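PDB 4N83: ribonucleoside-diphosphate reductase subunit beta from Streptococcus sanguinis, which binds a dinuclear manganese centre and probably serves as the small subunit of the enzyme that converts ribonucleotides into the deoxyribonucleotides needed for DNA synthesis. Local coordinates for residues E23-Q28 with E87-N92; K52-K57 with F165-Y170; E135-I140 with K150-F155; N231-T236 with F252-A257. All coordinates share one frame; numbering follows the deposited sequence.

Contact 1 of 4, residues E23-Q28 with E87-N92; sequences EKLTEQ and EAVFNN
The N-terminal helix 16-27 lies alongside helix 84-111 of the ferritin-like bundle; near the end of the shorter helix L25 meets N92 and V89, and T26 meets N92. The two segments run nearly parallel, at 22°, with axes 10.4 Å apart. At that separation side chains rather than backbones must make the contact, and L25 and N92 reach toward each other. CG of N92 stands anti to the backbone N (chi1 169°), which carries the amide across to helix 16-27. There OD1 lies 3.1 Å from CB of L25 and 3.5 Å from its CD1, so the carbonyl end rests on the leucine. ND2 is turned to T26, 4.2 Å from the methyl CG2. No hydrogen bond links the segments. Such a helix pair fits the family fold, in which a bundle of long helices encloses the metal centre: helix 84-111 supplies E97 and H100 to the manganese ions, and L25 touches H194, another ligand. A leucine suits that place because it packs beside the imidazole without a competing polar group. Its CD1 reaches CG1 of V89 at 4.1 Å, the two side chains crossing at about a right angle. T26 keeps its methyl on the contact while OG1 is hydrogen-bonded to O of W22, one turn earlier. F95 of the second subunit packs on N92, and L31 of that subunit on T26.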
loop_
_atom_site.group_PDB
_atom_site.type_symbol
_atom_site.label_atom_id
_atom_site.label_comp_id
_atom_site.label_asym_id
_atom_site.label_seq_id
_atom_site.Cartn_x
_atom_site.Cartn_y
_atom_site.Cartn_z
ATOM N N GLU A 23 -4.225 5.060 -12.145
ATOM C CA GLU A 23 -4.262 4.189 -13.318
ATOM C C GLU A 23 -2.871 3.694 -13.696
ATOM O O GLU A 23 -2.634 2.489 -13.766
ATOM C CB GLU A 23 -4.878 4.920 -14.515
ATOM C CG GLU A 23 -6.397 5.003 -14.484
ATOM C CD GLU A 23 -6.974 5.780 -15.657
ATOM O OE1 GLU A 23 -6.227 6.550 -16.303
ATOM O OE2 GLU A 23 -8.185 5.624 -15.928
ATOM N N LYS A 24 -1.959 4.636 -13.922
ATOM C CA LYS A 24 -0.607 4.318 -14.378
ATOM C C LYS A 24 0.139 3.404 -13.413
ATOM O O LYS A 24 0.737 2.415 -13.833
ATOM C CB LYS A 24 0.197 5.603 -14.605
ATOM C CG LYS A 24 1.631 5.365 -15.060
ATOM C CD LYS A 24 2.110 6.430 -16.034
ATOM C CE LYS A 24 1.581 6.172 -17.437
ATOM N NZ LYS A 24 2.102 7.158 -18.423
ATOM N N LEU A 25 0.096 3.732 -12.125
ATOM C CA LEU A 25 0.825 2.962 -11.116
ATOM C C LEU A 25 0.246 1.562 -10.916
ATOM O O LEU A 25 0.995 0.592 -10.799
ATOM C CB LEU A 25 0.867 3.712 -9.782
ATOM C CG LEU A 25 1.807 4.919 -9.715
ATOM C CD1 LEU A 25 1.482 5.793 -8.512
ATOM C CD2 LEU A 25 3.262 4.475 -9.675
ATOM N N THR A 26 -1.080 1.458 -10.879
ATOM C CA THR A 26 -1.741 0.158 -10.761
ATOM C C THR A 26 -1.488 -0.713 -11.994
ATOM O O THR A 26 -1.291 -1.922 -11.878
ATOM C CB THR A 26 -3.259 0.310 -10.551
ATOM O OG1 THR A 26 -3.803 1.175 -11.557
ATOM C CG2 THR A 26 -3.550 0.876 -9.166
ATOM N N GLU A 27 -1.499 -0.091 -13.171
ATOM C CA GLU A 27 -1.115 -0.773 -14.408
ATOM C C GLU A 27 0.369 -1.151 -14.397
ATOM O O GLU A 27 0.769 -2.128 -15.032
ATOM C CB GLU A 27 -1.423 0.100 -15.629
ATOM C CG GLU A 27 -2.901 0.180 -15.986
ATOM C CD GLU A 27 -3.180 1.123 -17.147
ATOM O OE1 GLU A 27 -2.385 2.062 -17.375
ATOM O OE2 GLU A 27 -4.203 0.928 -17.836
ATOM N N GLN A 28 1.177 -0.374 -13.674
ATOM C CA GLN A 28 2.602 -0.668 -13.496
ATOM C C GLN A 28 2.882 -1.535 -12.257
ATOM O O GLN A 28 3.922 -1.385 -11.615
ATOM C CB GLN A 28 3.407 0.636 -13.406
ATOM C CG GLN A 28 3.576 1.371 -14.725
ATOM C CD GLN A 28 4.366 2.661 -14.580
ATOM O OE1 GLN A 28 5.087 2.857 -13.597
ATOM N NE2 GLN A 28 4.238 3.548 -15.561
ATOM N N GLU A 87 -4.527 10.094 -1.034
ATOM C CA GLU A 87 -4.178 9.163 0.037
ATOM C C GLU A 87 -4.188 7.726 -0.478
ATOM O O GLU A 87 -3.313 6.934 -0.131
ATOM C CB GLU A 87 -5.127 9.314 1.233
ATOM C CG GLU A 87 -4.670 8.554 2.475
ATOM C CD GLU A 87 -5.244 9.096 3.778
ATOM O OE1 GLU A 87 -5.962 10.118 3.754
ATOM O OE2 GLU A 87 -4.969 8.494 4.838
ATOM N N ALA A 88 -5.173 7.401 -1.313
ATOM C CA ALA A 88 -5.236 6.090 -1.965
ATOM C C ALA A 88 -4.008 5.860 -2.850
ATOM O O ALA A 88 -3.391 4.796 -2.797
ATOM C CB ALA A 88 -6.514 5.958 -2.782
ATOM N N VAL A 89 -3.652 6.864 -3.648
ATOM C CA VAL A 89 -2.454 6.787 -4.488
ATOM C C VAL A 89 -1.219 6.516 -3.625
ATOM O O VAL A 89 -0.372 5.708 -3.995
ATOM C CB VAL A 89 -2.239 8.072 -5.322
ATOM C CG1 VAL A 89 -0.937 7.995 -6.109
ATOM C CG2 VAL A 89 -3.408 8.299 -6.272
ATOM N N PHE A 90 -1.133 7.178 -2.470
ATOM C CA PHE A 90 -0.004 6.986 -1.550
ATOM C C PHE A 90 0.017 5.607 -0.894
ATOM O O PHE A 90 1.087 5.108 -0.543
ATOM C CB PHE A 90 0.039 8.089 -0.483
ATOM C CG PHE A 90 0.702 9.354 -0.952
ATOM C CD1 PHE A 90 2.031 9.342 -1.347
ATOM C CD2 PHE A 90 0.004 10.553 -0.999
ATOM C CE1 PHE A 90 2.651 10.497 -1.786
ATOM C CE2 PHE A 90 0.620 11.713 -1.437
ATOM C CZ PHE A 90 1.945 11.686 -1.830
ATOM N N ASN A 91 -1.153 4.994 -0.729
ATOM C CA ASN A 91 -1.222 3.611 -0.255
ATOM C C ASN A 91 -0.610 2.675 -1.286
ATOM O O ASN A 91 0.161 1.776 -0.941
ATOM C CB ASN A 91 -2.666 3.195 0.038
ATOM C CG ASN A 91 -3.283 3.987 1.176
ATOM O OD1 ASN A 91 -2.596 4.379 2.122
ATOM N ND2 ASN A 91 -4.590 4.222 1.092
ATOM N N ASN A 92 -0.956 2.903 -2.553
ATOM C CA ASN A 92 -0.337 2.200 -3.673
ATOM C C ASN A 92 1.164 2.480 -3.766
ATOM O O ASN A 92 1.954 1.565 -3.996
ATOM C CB ASN A 92 -1.015 2.588 -4.993
ATOM C CG ASN A 92 -0.246 2.104 -6.205
ATOM O OD1 ASN A 92 0.440 2.884 -6.860
ATOM N ND2 ASN A 92 -0.334 0.811 -6.492
#

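Contact 2 of 4, residues K52-K57 with F165-Y170; sequences KDLVGK and FFTPLY
OG1 of T167 is hydrogen-bonded to the phenol OH of Y240, and CD2 of L54 comes to 4.4 Å from the same oxygen. The hydroxyl thus has its polar partner on a third helix, 211-240, while an apolar branch lies beside it. Threonine suits this place because it offers two different groups: OG1 for the tyrosine and the methyl CG2 for V55. With chi1 at -53°, OG1 sits beside the backbone N and CG2 points anti to that N, sending the two branches to separate neighbours. CG2 of T167 meets CG2 of V55 at 4.4 Å, a loose methyl-to-methyl contact between beta-branched residues. The CA atoms of V55 and T167 are 7.3 Å apart, and they are the nearest pair across the segments. Helix 162-173 is kinked here, within 165-170: the backbone N atoms of T167 and P168 make no bond to the preceding turn, and a proline has no N-H to give. The side chain of V55 is about 9 Å from that of Y104, the predicted active-site tyrosine, so this packing probably belongs to the shell behind the active site. Among its neighbours, the buried junction joins helix 49-78 to helix 162-173, with L239 and Y240 of helix 211-240 against L54, while I184 of helix 178-206 packs on P168.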
loop_
_atom_site.group_PDB
_atom_site.type_symbol
_atom_site.label_atom_id
_atom_site.label_comp_id
_atom_site.label_asym_id
_atom_site.label_seq_id
_atom_site.Cartn_x
_atom_site.Cartn_y
_atom_site.Cartn_z
ATOM N N LYS A 52 32.206 -7.897 -8.384
ATOM C CA LYS A 52 31.187 -8.602 -7.589
ATOM C C LYS A 52 30.875 -7.895 -6.269
ATOM O O LYS A 52 29.714 -7.815 -5.864
ATOM C CB LYS A 52 31.613 -10.046 -7.292
ATOM C CG LYS A 52 31.362 -11.027 -8.425
ATOM C CD LYS A 52 31.639 -12.453 -7.979
ATOM C CE LYS A 52 31.329 -13.456 -9.076
ATOM N NZ LYS A 52 31.678 -14.845 -8.667
ATOM N N ASP A 53 31.911 -7.391 -5.604
ATOM C CA ASP A 53 31.754 -6.732 -4.305
ATOM C C ASP A 53 31.025 -5.390 -4.425
ATOM O O ASP A 53 30.341 -4.969 -3.492
ATOM C CB ASP A 53 33.120 -6.533 -3.634
ATOM C CG ASP A 53 33.014 -6.364 -2.129
ATOM O OD1 ASP A 53 32.590 -7.323 -1.448
ATOM O OD2 ASP A 53 33.371 -5.280 -1.624
ATOM N N LEU A 54 31.170 -4.726 -5.571
ATOM C CA LEU A 54 30.498 -3.448 -5.817
ATOM C C LEU A 54 28.985 -3.607 -5.973
ATOM O O LEU A 54 28.224 -2.724 -5.576
ATOM C CB LEU A 54 31.077 -2.775 -7.065
ATOM C CG LEU A 54 30.457 -1.441 -7.496
ATOM C CD1 LEU A 54 30.524 -0.413 -6.376
ATOM C CD2 LEU A 54 31.151 -0.921 -8.745
ATOM N N VAL A 55 28.555 -4.727 -6.553
ATOM C CA VAL A 55 27.136 -4.971 -6.834
ATOM C C VAL A 55 26.306 -5.104 -5.552
ATOM O O VAL A 55 25.230 -4.511 -5.442
ATOM C CB VAL A 55 26.951 -6.219 -7.734
ATOM C CG1 VAL A 55 25.488 -6.629 -7.821
ATOM C CG2 VAL A 55 27.500 -5.942 -9.126
ATOM N N GLY A 56 26.806 -5.878 -4.592
ATOM C CA GLY A 56 26.114 -6.080 -3.317
ATOM C C GLY A 56 26.028 -4.820 -2.471
ATOM O O GLY A 56 25.008 -4.567 -1.827
ATOM N N LYS A 57 27.103 -4.034 -2.472
ATOM C CA LYS A 57 27.148 -2.764 -1.744
ATOM C C LYS A 57 26.187 -1.727 -2.331
ATOM O O LYS A 57 25.674 -0.869 -1.610
ATOM C CB LYS A 57 28.572 -2.200 -1.744
ATOM C CG LYS A 57 29.550 -2.974 -0.873
ATOM C CD LYS A 57 30.917 -2.307 -0.852
ATOM C CE LYS A 57 31.803 -2.880 0.241
ATOM N NZ LYS A 57 33.143 -2.234 0.260
ATOM N N PHE A 165 21.869 3.076 -9.277
ATOM C CA PHE A 165 21.338 2.597 -10.561
ATOM C C PHE A 165 22.370 2.601 -11.698
ATOM O O PHE A 165 22.197 1.885 -12.685
ATOM C CB PHE A 165 20.111 3.413 -11.004
ATOM C CG PHE A 165 18.887 3.235 -10.133
ATOM C CD1 PHE A 165 18.544 1.993 -9.605
ATOM C CD2 PHE A 165 18.045 4.313 -9.881
ATOM C CE1 PHE A 165 17.409 1.841 -8.824
ATOM C CE2 PHE A 165 16.909 4.164 -9.102
ATOM C CZ PHE A 165 16.591 2.926 -8.574
ATOM N N PHE A 166 23.430 3.398 -11.560
ATOM C CA PHE A 166 24.491 3.483 -12.574
ATOM C C PHE A 166 25.126 2.125 -12.906
ATOM O O PHE A 166 25.460 1.862 -14.064
ATOM C CB PHE A 166 25.578 4.467 -12.115
ATOM C CG PHE A 166 26.641 4.735 -13.150
ATOM C CD1 PHE A 166 26.522 5.804 -14.029
ATOM C CD2 PHE A 166 27.769 3.926 -13.237
ATOM C CE1 PHE A 166 27.500 6.057 -14.977
ATOM C CE2 PHE A 166 28.749 4.172 -14.185
ATOM C CZ PHE A 166 28.615 5.239 -15.056
ATOM N N THR A 167 25.293 1.276 -11.894
ATOM C CA THR A 167 25.959 -0.022 -12.064
ATOM C C THR A 167 25.144 -1.035 -12.893
ATOM O O THR A 167 25.643 -1.529 -13.904
ATOM C CB THR A 167 26.368 -0.631 -10.703
ATOM O OG1 THR A 167 27.129 0.328 -9.960
ATOM C CG2 THR A 167 27.205 -1.891 -10.896
ATOM N N PRO A 168 23.899 -1.355 -12.475
ATOM C CA PRO A 168 23.112 -2.312 -13.267
ATOM C C PRO A 168 22.730 -1.804 -14.660
ATOM O O PRO A 168 22.585 -2.606 -15.584
ATOM C CB PRO A 168 21.857 -2.530 -12.412
ATOM C CG PRO A 168 21.752 -1.305 -11.573
ATOM C CD PRO A 168 23.169 -0.927 -11.270
ATOM N N LEU A 169 22.562 -0.490 -14.801
ATOM C CA LEU A 169 22.316 0.127 -16.109
ATOM C C LEU A 169 23.546 0.029 -17.018
ATOM O O LEU A 169 23.412 -0.082 -18.239
ATOM C CB LEU A 169 21.906 1.597 -15.949
ATOM C CG LEU A 169 20.536 1.878 -15.320
ATOM C CD1 LEU A 169 20.400 3.356 -14.981
ATOM C CD2 LEU A 169 19.406 1.434 -16.235
ATOM N N TYR A 170 24.735 0.082 -16.418
ATOM C CA TYR A 170 25.992 -0.081 -17.154
ATOM C C TYR A 170 26.096 -1.480 -17.763
ATOM O O TYR A 170 26.448 -1.627 -18.934
ATOM C CB TYR A 170 27.193 0.197 -16.235
ATOM C CG TYR A 170 28.533 -0.252 -16.783
ATOM C CD1 TYR A 170 29.276 0.570 -17.628
ATOM C CD2 TYR A 170 29.064 -1.496 -16.446
ATOM C CE1 TYR A 170 30.503 0.161 -18.127
ATOM C CE2 TYR A 170 30.289 -1.913 -16.941
ATOM C CZ TYR A 170 31.004 -1.081 -17.779
ATOM O OH TYR A 170 32.220 -1.494 -18.270
#

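Contact 3 of 4, residues E135-I140 with K150-F155; sequences EIINEI and KIASVF
Segments 135-140 and 150-155 run in roughly opposite directions and come close at I137 and A152, whose CA atoms are 6.3 Å apart. They belong to consecutive helices, 128-143 and 148-160, which a short connection folds into an antiparallel helical hairpin. A152 suits the close approach: its single methyl points at the other helix and takes up little room. Two isoleucines, one turn apart, receive it. CD1 of I137 lies 4.1 Å from CB of A152, and it is as near to the carbonyl O of that residue. I137 leaves its backbone pointing past the partner helix, and the bend at chi2 (-67°) brings CD1 in. I140 leaves its backbone heading for the other helix, and both of its methyls share the alanine, CD1 at 4.1 Å and CG2 at 4.2 Å from CB of A152. The side chains that meet are all apolar, and no hydrogen bond joins the segments. The side chain of I137 is about 8 Å from that of the manganese ligand E157, further along helix 148-160. Around the hairpin, L68 of helix 49-78 packs on I137, W220 and L224 of helix 211-240 on I140, and S153 OG is hydrogen-bonded to Q69 OE1 of helix 49-78.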
loop_
_atom_site.group_PDB
_atom_site.type_symbol
_atom_site.label_atom_id
_atom_site.label_comp_id
_atom_site.label_asym_id
_atom_site.label_seq_id
_atom_site.Cartn_x
_atom_site.Cartn_y
_atom_site.Cartn_z
ATOM N N GLU A 135 19.624 9.657 7.896
ATOM C CA GLU A 135 19.321 10.484 9.070
ATOM C C GLU A 135 18.843 11.880 8.671
ATOM O O GLU A 135 17.924 12.421 9.288
ATOM C CB GLU A 135 20.550 10.604 9.979
ATOM C CG GLU A 135 20.260 11.193 11.355
ATOM C CD GLU A 135 21.515 11.618 12.098
ATOM O OE1 GLU A 135 22.617 11.143 11.750
ATOM O OE2 GLU A 135 21.396 12.429 13.041
ATOM N N ILE A 136 19.471 12.459 7.650
ATOM C CA ILE A 136 19.076 13.775 7.141
ATOM C C ILE A 136 17.664 13.727 6.555
ATOM O O ILE A 136 16.876 14.653 6.748
ATOM C CB ILE A 136 20.066 14.295 6.071
ATOM C CG1 ILE A 136 21.435 14.573 6.700
ATOM C CG2 ILE A 136 19.537 15.566 5.412
ATOM C CD1 ILE A 136 22.562 14.701 5.695
ATOM N N ILE A 137 17.350 12.641 5.852
ATOM C CA ILE A 137 16.064 12.501 5.171
ATOM C C ILE A 137 14.925 12.175 6.143
ATOM O O ILE A 137 13.857 12.780 6.061
ATOM C CB ILE A 137 16.132 11.429 4.054
ATOM C CG1 ILE A 137 17.150 11.827 2.976
ATOM C CG2 ILE A 137 14.763 11.205 3.424
ATOM C CD1 ILE A 137 16.778 13.051 2.158
ATOM N N ASN A 138 15.147 11.226 7.051
ATOM C CA ASN A 138 14.103 10.820 8.002
ATOM C C ASN A 138 13.777 11.914 9.018
ATOM O O ASN A 138 12.630 12.043 9.450
ATOM C CB ASN A 138 14.497 9.534 8.737
ATOM C CG ASN A 138 13.329 8.899 9.481
ATOM O OD1 ASN A 138 12.164 9.112 9.142
ATOM N ND2 ASN A 138 13.640 8.105 10.498
ATOM N N GLU A 139 14.790 12.692 9.399
ATOM C CA GLU A 139 14.599 13.848 10.279
ATOM C C GLU A 139 13.641 14.858 9.645
ATOM O O GLU A 139 12.846 15.490 10.343
ATOM C CB GLU A 139 15.950 14.508 10.597
ATOM C CG GLU A 139 15.879 15.720 11.521
ATOM C CD GLU A 139 15.620 17.031 10.792
ATOM O OE1 GLU A 139 16.158 17.226 9.678
ATOM O OE2 GLU A 139 14.879 17.875 11.339
ATOM N N ILE A 140 13.721 14.998 8.321
ATOM C CA ILE A 140 12.804 15.860 7.577
ATOM C C ILE A 140 11.388 15.277 7.596
ATOM O O ILE A 140 10.420 16.014 7.778
ATOM C CB ILE A 140 13.276 16.077 6.121
ATOM C CG1 ILE A 140 14.607 16.838 6.099
ATOM C CG2 ILE A 140 12.234 16.849 5.320
ATOM C CD1 ILE A 140 15.400 16.649 4.824
ATOM N N LYS A 150 8.171 16.632 0.711
ATOM C CA LYS A 150 8.002 16.328 -0.711
ATOM C C LYS A 150 9.298 16.533 -1.497
ATOM O O LYS A 150 9.581 15.787 -2.433
ATOM C CB LYS A 150 6.882 17.181 -1.316
ATOM C CG LYS A 150 5.495 16.812 -0.813
ATOM C CD LYS A 150 4.412 17.636 -1.491
ATOM C CE LYS A 150 3.022 17.082 -1.210
ATOM N NZ LYS A 150 2.635 17.191 0.224
ATOM N N ILE A 151 10.076 17.544 -1.116
ATOM C CA ILE A 151 11.367 17.822 -1.755
ATOM C C ILE A 151 12.383 16.715 -1.461
ATOM O O ILE A 151 13.166 16.334 -2.334
ATOM C CB ILE A 151 11.953 19.176 -1.290
ATOM C CG1 ILE A 151 11.065 20.339 -1.741
ATOM C CG2 ILE A 151 13.359 19.373 -1.839
ATOM C CD1 ILE A 151 11.252 21.603 -0.928
ATOM N N ALA A 152 12.368 16.212 -0.227
ATOM C CA ALA A 152 13.315 15.185 0.213
ATOM C C ALA A 152 13.080 13.842 -0.478
ATOM O O ALA A 152 14.036 13.160 -0.850
ATOM C CB ALA A 152 13.245 15.016 1.724
ATOM N N SER A 153 11.813 13.468 -0.640
ATOM C CA SER A 153 11.452 12.213 -1.303
ATOM C C SER A 153 11.764 12.253 -2.801
ATOM O O SER A 153 12.127 11.232 -3.390
ATOM C CB SER A 153 9.970 11.898 -1.089
ATOM O OG SER A 153 9.666 10.579 -1.510
ATOM N N VAL A 154 11.619 13.429 -3.410
ATOM C CA VAL A 154 11.963 13.617 -4.821
ATOM C C VAL A 154 13.482 13.583 -5.006
ATOM O O VAL A 154 13.977 12.900 -5.901
ATOM C CB VAL A 154 11.375 14.930 -5.392
ATOM C CG1 VAL A 154 11.924 15.218 -6.785
ATOM C CG2 VAL A 154 9.855 14.853 -5.434
ATOM N N PHE A 155 14.215 14.311 -4.164
ATOM C CA PHE A 155 15.682 14.249 -4.182
ATOM C C PHE A 155 16.173 12.826 -3.938
ATOM O O PHE A 155 17.126 12.378 -4.575
ATOM C CB PHE A 155 16.307 15.163 -3.117
ATOM C CG PHE A 155 16.417 16.613 -3.516
ATOM C CD1 PHE A 155 16.789 16.987 -4.806
ATOM C CD2 PHE A 155 16.196 17.609 -2.574
ATOM C CE1 PHE A 155 16.900 18.325 -5.150
ATOM C CE2 PHE A 155 16.312 18.946 -2.913
ATOM C CZ PHE A 155 16.661 19.305 -4.202
#

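Contact 4 of 4, residues N231-T236 with F252-A257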
loop_
_atom_site.group_PDB
_atom_site.type_symbol
_atom_site.label_atom_id
_atom_site.label_comp_id
_atom_site.label_asym_id
_atom_site.label_seq_id
_atom_site.Cartn_x
_atom_site.Cartn_y
_atom_site.Cartn_z
ATOM N N ASN A 231 27.862 14.760 0.258
ATOM C CA ASN A 231 27.902 13.448 0.916
ATOM C C ASN A 231 27.847 12.282 -0.075
ATOM O O ASN A 231 28.419 11.222 0.183
ATOM C CB ASN A 231 26.768 13.311 1.942
ATOM C CG ASN A 231 27.165 13.806 3.322
ATOM O OD1 ASN A 231 28.055 13.242 3.958
ATOM N ND2 ASN A 231 26.501 14.858 3.794
ATOM N N GLU A 232 27.161 12.482 -1.200
ATOM C CA GLU A 232 27.065 11.452 -2.239
ATOM C C GLU A 232 28.399 11.282 -2.964
ATOM O O GLU A 232 28.750 10.174 -3.370
ATOM C CB GLU A 232 25.960 11.786 -3.248
ATOM C CG GLU A 232 25.408 10.578 -3.994
ATOM C CD GLU A 232 24.584 9.653 -3.109
ATOM O OE1 GLU A 232 23.944 10.140 -2.151
ATOM O OE2 GLU A 232 24.570 8.433 -3.378
ATOM N N GLU A 233 29.133 12.381 -3.125
ATOM C CA GLU A 233 30.484 12.335 -3.691
ATOM C C GLU A 233 31.452 11.554 -2.791
ATOM O O GLU A 233 32.437 10.993 -3.275
ATOM C CB GLU A 233 31.012 13.752 -3.949
ATOM C CG GLU A 233 30.389 14.429 -5.163
ATOM C CD GLU A 233 30.791 15.887 -5.306
ATOM O OE1 GLU A 233 30.644 16.650 -4.328
ATOM O OE2 GLU A 233 31.242 16.275 -6.404
ATOM N N GLY A 234 31.168 11.526 -1.489
ATOM C CA GLY A 234 31.914 10.695 -0.546
ATOM C C GLY A 234 31.571 9.221 -0.684
ATOM O O GLY A 234 32.457 8.366 -0.641
ATOM N N TYR A 235 30.282 8.927 -0.846
ATOM C CA TYR A 235 29.803 7.554 -1.036
ATOM C C TYR A 235 30.191 7.004 -2.411
ATOM O O TYR A 235 30.455 5.809 -2.554
ATOM C CB TYR A 235 28.279 7.495 -0.850
ATOM C CG TYR A 235 27.681 6.107 -0.983
ATOM C CD1 TYR A 235 27.786 5.179 0.049
ATOM C CD2 TYR A 235 27.002 5.728 -2.138
ATOM C CE1 TYR A 235 27.239 3.911 -0.069
ATOM C CE2 TYR A 235 26.449 4.464 -2.264
ATOM C CZ TYR A 235 26.570 3.559 -1.227
ATOM O OH TYR A 235 26.022 2.301 -1.350
ATOM N N THR A 236 30.217 7.876 -3.416
ATOM C CA THR A 236 30.630 7.495 -4.768
ATOM C C THR A 236 32.104 7.092 -4.780
ATOM O O THR A 236 32.459 6.030 -5.294
ATOM C CB THR A 236 30.407 8.646 -5.772
ATOM O OG1 THR A 236 29.038 9.067 -5.731
ATOM C CG2 THR A 236 30.751 8.211 -7.191
ATOM N N PHE A 252 26.586 11.397 -13.772
ATOM C CA PHE A 252 25.230 10.846 -13.736
ATOM C C PHE A 252 24.401 11.469 -12.609
ATOM O O PHE A 252 23.193 11.666 -12.760
ATOM C CB PHE A 252 25.305 9.319 -13.575
ATOM C CG PHE A 252 24.034 8.588 -13.933
ATOM C CD1 PHE A 252 23.396 8.810 -15.148
ATOM C CD2 PHE A 252 23.502 7.637 -13.068
ATOM C CE1 PHE A 252 22.236 8.123 -15.478
ATOM C CE2 PHE A 252 22.347 6.944 -13.396
ATOM C CZ PHE A 252 21.714 7.186 -14.602
ATOM N N LEU A 253 25.053 11.778 -11.488
ATOM C CA LEU A 253 24.386 12.399 -10.336
ATOM C C LEU A 253 23.958 13.840 -10.612
ATOM O O LEU A 253 22.865 14.252 -10.220
ATOM C CB LEU A 253 25.290 12.357 -9.096
ATOM C CG LEU A 253 25.299 11.039 -8.318
ATOM C CD1 LEU A 253 26.470 10.994 -7.347
ATOM C CD2 LEU A 253 23.978 10.840 -7.586
ATOM N N ARG A 254 24.824 14.602 -11.274
ATOM C CA ARG A 254 24.504 15.976 -11.666
ATOM C C ARG A 254 23.371 16.018 -12.694
ATOM O O ARG A 254 22.563 16.949 -12.699
ATOM C CB ARG A 254 25.744 16.680 -12.229
ATOM C CG ARG A 254 26.786 17.039 -11.180
ATOM C CD ARG A 254 27.963 17.785 -11.792
ATOM N NE ARG A 254 28.860 16.892 -12.529
ATOM C CZ ARG A 254 29.929 16.275 -12.020
ATOM N NH1 ARG A 254 30.278 16.433 -10.746
ATOM N NH2 ARG A 254 30.661 15.486 -12.799
ATOM N N TYR A 255 23.321 15.003 -13.555
ATOM C CA TYR A 255 22.302 14.906 -14.600
ATOM C C TYR A 255 20.905 14.680 -14.016
ATOM O O TYR A 255 19.969 15.412 -14.336
ATOM C CB TYR A 255 22.661 13.782 -15.582
ATOM C CG TYR A 255 21.573 13.443 -16.580
ATOM C CD1 TYR A 255 21.070 14.409 -17.447
ATOM C CD2 TYR A 255 21.056 12.153 -16.664
ATOM C CE1 TYR A 255 20.077 14.103 -18.362
ATOM C CE2 TYR A 255 20.063 11.836 -17.576
ATOM C CZ TYR A 255 19.577 12.814 -18.424
ATOM O OH TYR A 255 18.591 12.504 -19.330
ATOM N N ASN A 256 20.776 13.669 -13.159
ATOM C CA ASN A 256 19.489 13.332 -12.545
ATOM C C ASN A 256 19.032 14.314 -11.463
ATOM O O ASN A 256 17.856 14.327 -11.097
ATOM C CB ASN A 256 19.526 11.911 -11.972
ATOM C CG ASN A 256 19.471 10.848 -13.052
ATOM O OD1 ASN A 256 18.584 10.864 -13.906
ATOM N ND2 ASN A 256 20.411 9.913 -13.017
ATOM N N ALA A 257 19.957 15.125 -10.951
ATOM C CA ALA A 257 19.616 16.195 -10.011
ATOM C C ALA A 257 18.686 17.216 -10.662
ATOM O O ALA A 257 17.819 17.791 -10.003
ATOM C CB ALA A 257 20.878 16.880 -9.506
#
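L253 enters between E232 and T236, crossing the glutamate at about a right angle and running antiparallel alongside the threonine. CD1 is the atom that does most of the touching: it lies 3.5 Å from CG of E232 and 3.6 Å from OG1 of T236. CD2 adds a second branch against the same CG of E232 at 3.9 Å. The leucine therefore meets the aliphatic part of the glutamate, not its carboxylate. E232 bends at chi2 (70°), which turns the acid group to another partner, S163 on helix 162-173, whose OG is hydrogen-bonded to OE2. Segments 231-236 and 252-257 lie on two successive helices of the all-helical fold, crossing in a mostly antiparallel sense at 144° with axes 12.0 Å apart. At this spacing a leucine is long enough to reach the other helix; F159 of helix 148-160 also touches L253. T236 pairs its hydroxyl with its own helix: OG1 donates to O of E232 at 2.6 Å, from above the carbonyl plane, while T236 N reaches that oxygen from the opposite face. At the more open flank, OE2 of E233 stands at the edge of the R254 guanidinium, 4.5 Å from NH1, too far for a salt bridge. R254 has firmer partners in D272, a salt bridge through NE, and Y229, whose OH is hydrogen-bonded to NH1.

From the N terminus, contact 1 opens on helix 16-27 and closes on helix 84-111. Contact 2 opens between those two points, on helix 49-78, and closes only at 165-170 on helix 162-173, so the two loops cross; their centres lie 29 Å apart, on opposite sides of the chain's centre. Contact 3, with its ten-residue separation, joins helices 128-143 and 148-160 and is nested inside the loop of contact 2. Contact 4 follows in series, pairing helices 211-240 and 246-263. It touches contact 2, where F252 packs on F166 and L169. Contacts 1 and 3 instead both reach the second subunit, whereas contacts 2 and 4 lie within their own chain.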